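Local atomic coordinates of probable chitinase A (Chromobacterium violaceum, PDB entry 4TX8), a protein that probably cleaves chitin internally as an endochitinase of glycoside hydrolase family 18, and carries a family 5/12 carbohydrate-binding module. Residues 223-226 / 230-233; 259-264 / 289-294. All coordinates share one frame; numbering follows the deposited sequence.

The two contacts follow one another along the chain, neither nested nor crossed, on consecutive steps of the (beta/alpha)8 barrel. Leaving strand 214-218, the chain closes contact 1 within a short loop, where residues 223-226 meet 230-233 at the start of helix 230-246. That helix leads to strand 251-254, and contact 2 then bridges a longer excursion: 259-264, in the loop after this strand, reach 289-294 on and after the next parallel strand, 288-292, with helix 276-281 in between. The centres of the two contacts lie about 16 Å apart, and the loops meet where Ile225 O packs 3.5 Å from Tyr260 CE2, near the calcium site.

Contact 1 (223-226 / 230-233); sequences SGIV and PVVS
Val231 presses its CG1 methyl against the backbone of the preceding loop, 3.6 Å from Gly224 O and 3.9 Å from Ser223 O. This methyl lies between the backbone N and the carbonyl carbon (chi1 54°), which turns it to the two loop carbonyls and, at 4.3 Å, to Ile225 CG1. One residue on, Val232 holds its CG2 opposite its own carbonyl carbon, close to Val226 O (3.5 Å) and at the margin of contact with Ile225 CG2 (4.5 Å). Two valine methyls thus cover loop carbonyls, and the fit is one of van der Waals packing. Gly224, with its positive phi of 61°, turns the chain between Ser223 and Ile225, and Ile225 CA comes 6.5 Å from Val232 CA. In the next shell, Ser223 OG hydrogen-bonds to Leu219 O and Val188 N, tying the loop to its own beginning at Leu219 and to the loop that holds Val188. Ile225 packs on Leu219, Tyr275 and the calcium ligand Glu220, while it and Val232 share Ile278 of helix 276-281. The whole is a short beta-alpha connection of a TIM barrel: the loop leaving strand 214-218, just past the family 18 DxxDxDxE signature that supplies Asp218 and Glu220 to the bound calcium, folds back over the N-terminal part of helix 230-246.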
loop_
_atom_site.group_PDB
_atom_site.type_symbol
_atom_site.label_atom_id
_atom_site.label_comp_id
_atom_site.label_asym_id
_atom_site.label_seq_id
_atom_site.Cartn_x
_atom_site.Cartn_y
_atom_site.Cartn_z
ATOM N N SER A 223 -10.629 -3.568 -13.397
ATOM C CA SER A 223 -12.067 -3.470 -13.158
ATOM C C SER A 223 -12.771 -2.451 -14.053
ATOM O O SER A 223 -13.947 -2.155 -13.849
ATOM C CB SER A 223 -12.332 -3.132 -11.692
ATOM O OG SER A 223 -11.816 -4.139 -10.840
ATOM N N GLY A 224 -12.057 -1.925 -15.042
ATOM C CA GLY A 224 -12.651 -1.018 -16.009
ATOM C C GLY A 224 -13.200 0.243 -15.370
ATOM O O GLY A 224 -14.311 0.683 -15.677
ATOM N N ILE A 225 -12.425 0.827 -14.465
ATOM C CA ILE A 225 -12.847 2.057 -13.822
ATOM C C ILE A 225 -12.531 3.228 -14.744
ATOM O O ILE A 225 -11.407 3.736 -14.776
ATOM C CB ILE A 225 -12.187 2.230 -12.442
ATOM C CG1 ILE A 225 -12.653 1.104 -11.513
ATOM C CG2 ILE A 225 -12.537 3.587 -11.842
ATOM C CD1 ILE A 225 -12.184 1.242 -10.085
ATOM N N VAL A 226 -13.536 3.611 -15.526
ATOM C CA VAL A 226 -13.444 4.747 -16.426
ATOM C C VAL A 226 -14.622 5.677 -16.173
ATOM O O VAL A 226 -15.623 5.272 -15.577
ATOM C CB VAL A 226 -13.434 4.319 -17.909
ATOM C CG1 VAL A 226 -12.221 3.449 -18.212
ATOM C CG2 VAL A 226 -14.722 3.596 -18.265
ATOM N N PRO A 230 -20.662 2.053 -15.037
ATOM C CA PRO A 230 -21.554 1.642 -13.945
ATOM C C PRO A 230 -20.811 1.251 -12.666
ATOM O O PRO A 230 -21.347 1.443 -11.575
ATOM C CB PRO A 230 -22.286 0.434 -14.535
ATOM C CG PRO A 230 -22.304 0.697 -15.995
ATOM C CD PRO A 230 -20.986 1.360 -16.297
ATOM N N VAL A 231 -19.598 0.723 -12.800
ATOM C CA VAL A 231 -18.819 0.275 -11.649
ATOM C C VAL A 231 -18.527 1.425 -10.681
ATOM O O VAL A 231 -18.448 1.221 -9.470
ATOM C CB VAL A 231 -17.486 -0.385 -12.095
ATOM C CG1 VAL A 231 -16.695 0.543 -13.006
ATOM C CG2 VAL A 231 -16.651 -0.814 -10.890
ATOM N N VAL A 232 -18.387 2.634 -11.215
ATOM C CA VAL A 232 -18.088 3.808 -10.400
ATOM C C VAL A 232 -19.157 4.041 -9.328
ATOM O O VAL A 232 -18.838 4.214 -8.151
ATOM C CB VAL A 232 -17.954 5.071 -11.270
ATOM C CG1 VAL A 232 -17.779 6.301 -10.401
ATOM C CG2 VAL A 232 -16.789 4.924 -12.243
ATOM N N SER A 233 -20.421 4.030 -9.739
ATOM C CA SER A 233 -21.533 4.193 -8.803
ATOM C C SER A 233 -21.746 2.946 -7.954
ATOM O O SER A 233 -21.987 3.039 -6.750
ATOM C CB SER A 233 -22.827 4.524 -9.551
ATOM O OG SER A 233 -22.750 5.794 -10.165
#

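Contact 2 (259-264 / 289-294)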
loop_
_atom_site.group_PDB
_atom_site.type_symbol
_atom_site.label_atom_id
_atom_site.label_comp_id
_atom_site.label_asym_id
_atom_site.label_seq_id
_atom_site.Cartn_x
_atom_site.Cartn_y
_atom_site.Cartn_z
ATOM N N PRO A 259 -2.990 8.769 -12.140
ATOM C CA PRO A 259 -3.863 9.224 -13.236
ATOM C C PRO A 259 -5.361 9.113 -12.928
ATOM O O PRO A 259 -6.144 9.909 -13.449
ATOM C CB PRO A 259 -3.488 8.289 -14.389
ATOM C CG PRO A 259 -2.080 7.913 -14.117
ATOM C CD PRO A 259 -1.983 7.802 -12.622
ATOM N N TYR A 260 -5.745 8.152 -12.092
ATOM C CA TYR A 260 -7.152 7.962 -11.739
ATOM C C TYR A 260 -7.666 9.036 -10.786
ATOM O O TYR A 260 -8.877 9.187 -10.611
ATOM C CB TYR A 260 -7.367 6.587 -11.101
ATOM C CG TYR A 260 -7.184 5.418 -12.042
ATOM C CD1 TYR A 260 -5.916 4.933 -12.341
ATOM C CD2 TYR A 260 -8.279 4.791 -12.620
ATOM C CE1 TYR A 260 -5.746 3.856 -13.199
ATOM C CE2 TYR A 260 -8.121 3.717 -13.475
ATOM C CZ TYR A 260 -6.853 3.256 -13.762
ATOM O OH TYR A 260 -6.695 2.188 -14.613
ATOM N N VAL A 261 -6.750 9.770 -10.160
ATOM C CA VAL A 261 -7.131 10.759 -9.158
ATOM C C VAL A 261 -6.687 12.165 -9.568
ATOM O O VAL A 261 -7.458 12.904 -10.180
ATOM C CB VAL A 261 -6.549 10.399 -7.776
ATOM C CG1 VAL A 261 -7.064 11.353 -6.704
ATOM C CG2 VAL A 261 -6.923 8.971 -7.418
ATOM N N GLN A 262 -5.446 12.528 -9.250
ATOM C CA GLN A 262 -4.956 13.872 -9.542
ATOM C C GLN A 262 -4.891 14.141 -11.044
ATOM O O GLN A 262 -4.885 15.297 -11.470
ATOM C CB GLN A 262 -3.582 14.095 -8.906
ATOM C CG GLN A 262 -3.599 14.116 -7.376
ATOM C CD GLN A 262 -3.275 12.761 -6.767
ATOM O OE1 GLN A 262 -3.390 11.730 -7.430
ATOM N NE2 GLN A 262 -2.857 12.760 -5.502
ATOM N N GLY A 263 -4.857 13.077 -11.843
ATOM C CA GLY A 263 -4.905 13.208 -13.289
ATOM C C GLY A 263 -6.130 13.973 -13.764
ATOM O O GLY A 263 -6.101 14.621 -14.810
ATOM N N GLY A 264 -7.206 13.906 -12.981
ATOM C CA GLY A 264 -8.444 14.599 -13.296
ATOM C C GLY A 264 -8.299 16.104 -13.417
ATOM O O GLY A 264 -9.105 16.762 -14.077
ATOM N N ILE A 289 -6.572 7.352 1.986
ATOM C CA ILE A 289 -6.226 7.085 0.602
ATOM C C ILE A 289 -4.734 7.315 0.424
ATOM O O ILE A 289 -4.206 8.365 0.786
ATOM C CB ILE A 289 -7.023 7.955 -0.396
ATOM C CG1 ILE A 289 -6.512 7.715 -1.820
ATOM C CG2 ILE A 289 -6.948 9.437 -0.027
ATOM C CD1 ILE A 289 -7.324 8.399 -2.893
ATOM N N HIS A 290 -4.047 6.305 -0.096
ATOM C CA HIS A 290 -2.633 6.437 -0.405
ATOM C C HIS A 290 -2.414 6.161 -1.882
ATOM O O HIS A 290 -2.268 5.011 -2.309
ATOM C CB HIS A 290 -1.786 5.506 0.466
ATOM C CG HIS A 290 -2.468 4.225 0.834
ATOM N ND1 HIS A 290 -2.936 3.332 -0.103
ATOM C CD2 HIS A 290 -2.748 3.683 2.044
ATOM C CE1 HIS A 290 -3.480 2.294 0.512
ATOM N NE2 HIS A 290 -3.378 2.483 1.814
ATOM N N VAL A 291 -2.420 7.236 -2.660
ATOM C CA VAL A 291 -2.236 7.160 -4.098
ATOM C C VAL A 291 -0.868 6.562 -4.419
ATOM O O VAL A 291 0.116 6.817 -3.726
ATOM C CB VAL A 291 -2.399 8.555 -4.745
ATOM C CG1 VAL A 291 -1.752 8.618 -6.121
ATOM C CG2 VAL A 291 -3.873 8.921 -4.829
ATOM N N GLN A 292 -0.823 5.729 -5.450
ATOM C CA GLN A 292 0.427 5.144 -5.899
ATOM C C GLN A 292 1.169 6.139 -6.784
ATOM O O GLN A 292 0.765 6.414 -7.910
ATOM C CB GLN A 292 0.163 3.825 -6.638
ATOM C CG GLN A 292 -0.464 2.753 -5.740
ATOM C CD GLN A 292 -1.033 1.569 -6.508
ATOM O OE1 GLN A 292 -1.029 1.547 -7.736
ATOM N NE2 GLN A 292 -1.520 0.572 -5.779
ATOM N N TYR A 293 2.251 6.697 -6.257
ATOM C CA TYR A 293 3.054 7.636 -7.025
ATOM C C TYR A 293 4.208 6.912 -7.704
ATOM O O TYR A 293 5.364 7.323 -7.600
ATOM C CB TYR A 293 3.564 8.763 -6.127
ATOM C CG TYR A 293 2.441 9.573 -5.528
ATOM C CD1 TYR A 293 1.815 10.572 -6.261
ATOM C CD2 TYR A 293 1.995 9.332 -4.234
ATOM C CE1 TYR A 293 0.776 11.313 -5.720
ATOM C CE2 TYR A 293 0.961 10.066 -3.687
ATOM C CZ TYR A 293 0.356 11.055 -4.432
ATOM O OH TYR A 293 -0.674 11.786 -3.883
ATOM N N TYR A 294 3.886 5.823 -8.395
ATOM C CA TYR A 294 4.892 5.098 -9.164
ATOM C C TYR A 294 4.293 4.459 -10.409
ATOM O O TYR A 294 3.072 4.322 -10.523
ATOM C CB TYR A 294 5.586 4.030 -8.306
ATOM C CG TYR A 294 4.687 3.194 -7.409
ATOM C CD1 TYR A 294 4.292 3.664 -6.161
ATOM C CD2 TYR A 294 4.268 1.923 -7.791
ATOM C CE1 TYR A 294 3.489 2.907 -5.330
ATOM C CE2 TYR A 294 3.465 1.154 -6.962
ATOM C CZ TYR A 294 3.079 1.656 -5.734
ATOM O OH TYR A 294 2.282 0.910 -4.899
#
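Gln262 NE2 has two oxygen partners: a weak, bent bond to Tyr293 OH (2.9 Å, N-H...O 118°) and a stronger one to Gly319 O. The amide nitrogen reaches the phenol at the ring's edge, near its plane, 3.8 Å from Tyr293 CZ. The amide and ring planes are tilted 55° to each other. A bend at chi2 (95°) folds the glutamine chain, bringing the other amide atom over Val291, with OE1 3.8 Å from Val291 CG1. This buried oxygen has no hydrogen-bonding partner in the model and rests against apolar methyls, so the amide is fixed mainly through its nitrogen. Val291 divides its two methyls between neighbours. Its CG1 lies 3.6 Å above one face of the Tyr293 ring, displaced toward the rim, whereas its CG2 meets Val261 CG2 at 4.0 Å. Val261 opens a beta turn, closed by Gly264 N to Val261 O (3.0 Å), with Gln262 as its second residue. Val291 and Tyr293 alternate with His290 and Gln292, which turn to Met395 of strand 393-397 inside the barrel; there Gln292 NE2 hydrogen-bonds to the calcium ligand Asp218. Val261, Gln262 and Val291 instead meet Leu323 of helix 313-325, the helix that also provides Gly319, and Tyr293 leans on Phe347 of strand 345-350. Val261 and Gln262 thus join the loop after strand 251-254 to a junction where strand 288-292 and helix 313-325 already touch, through Val291 and Leu323, on the outer side of the barrel wall.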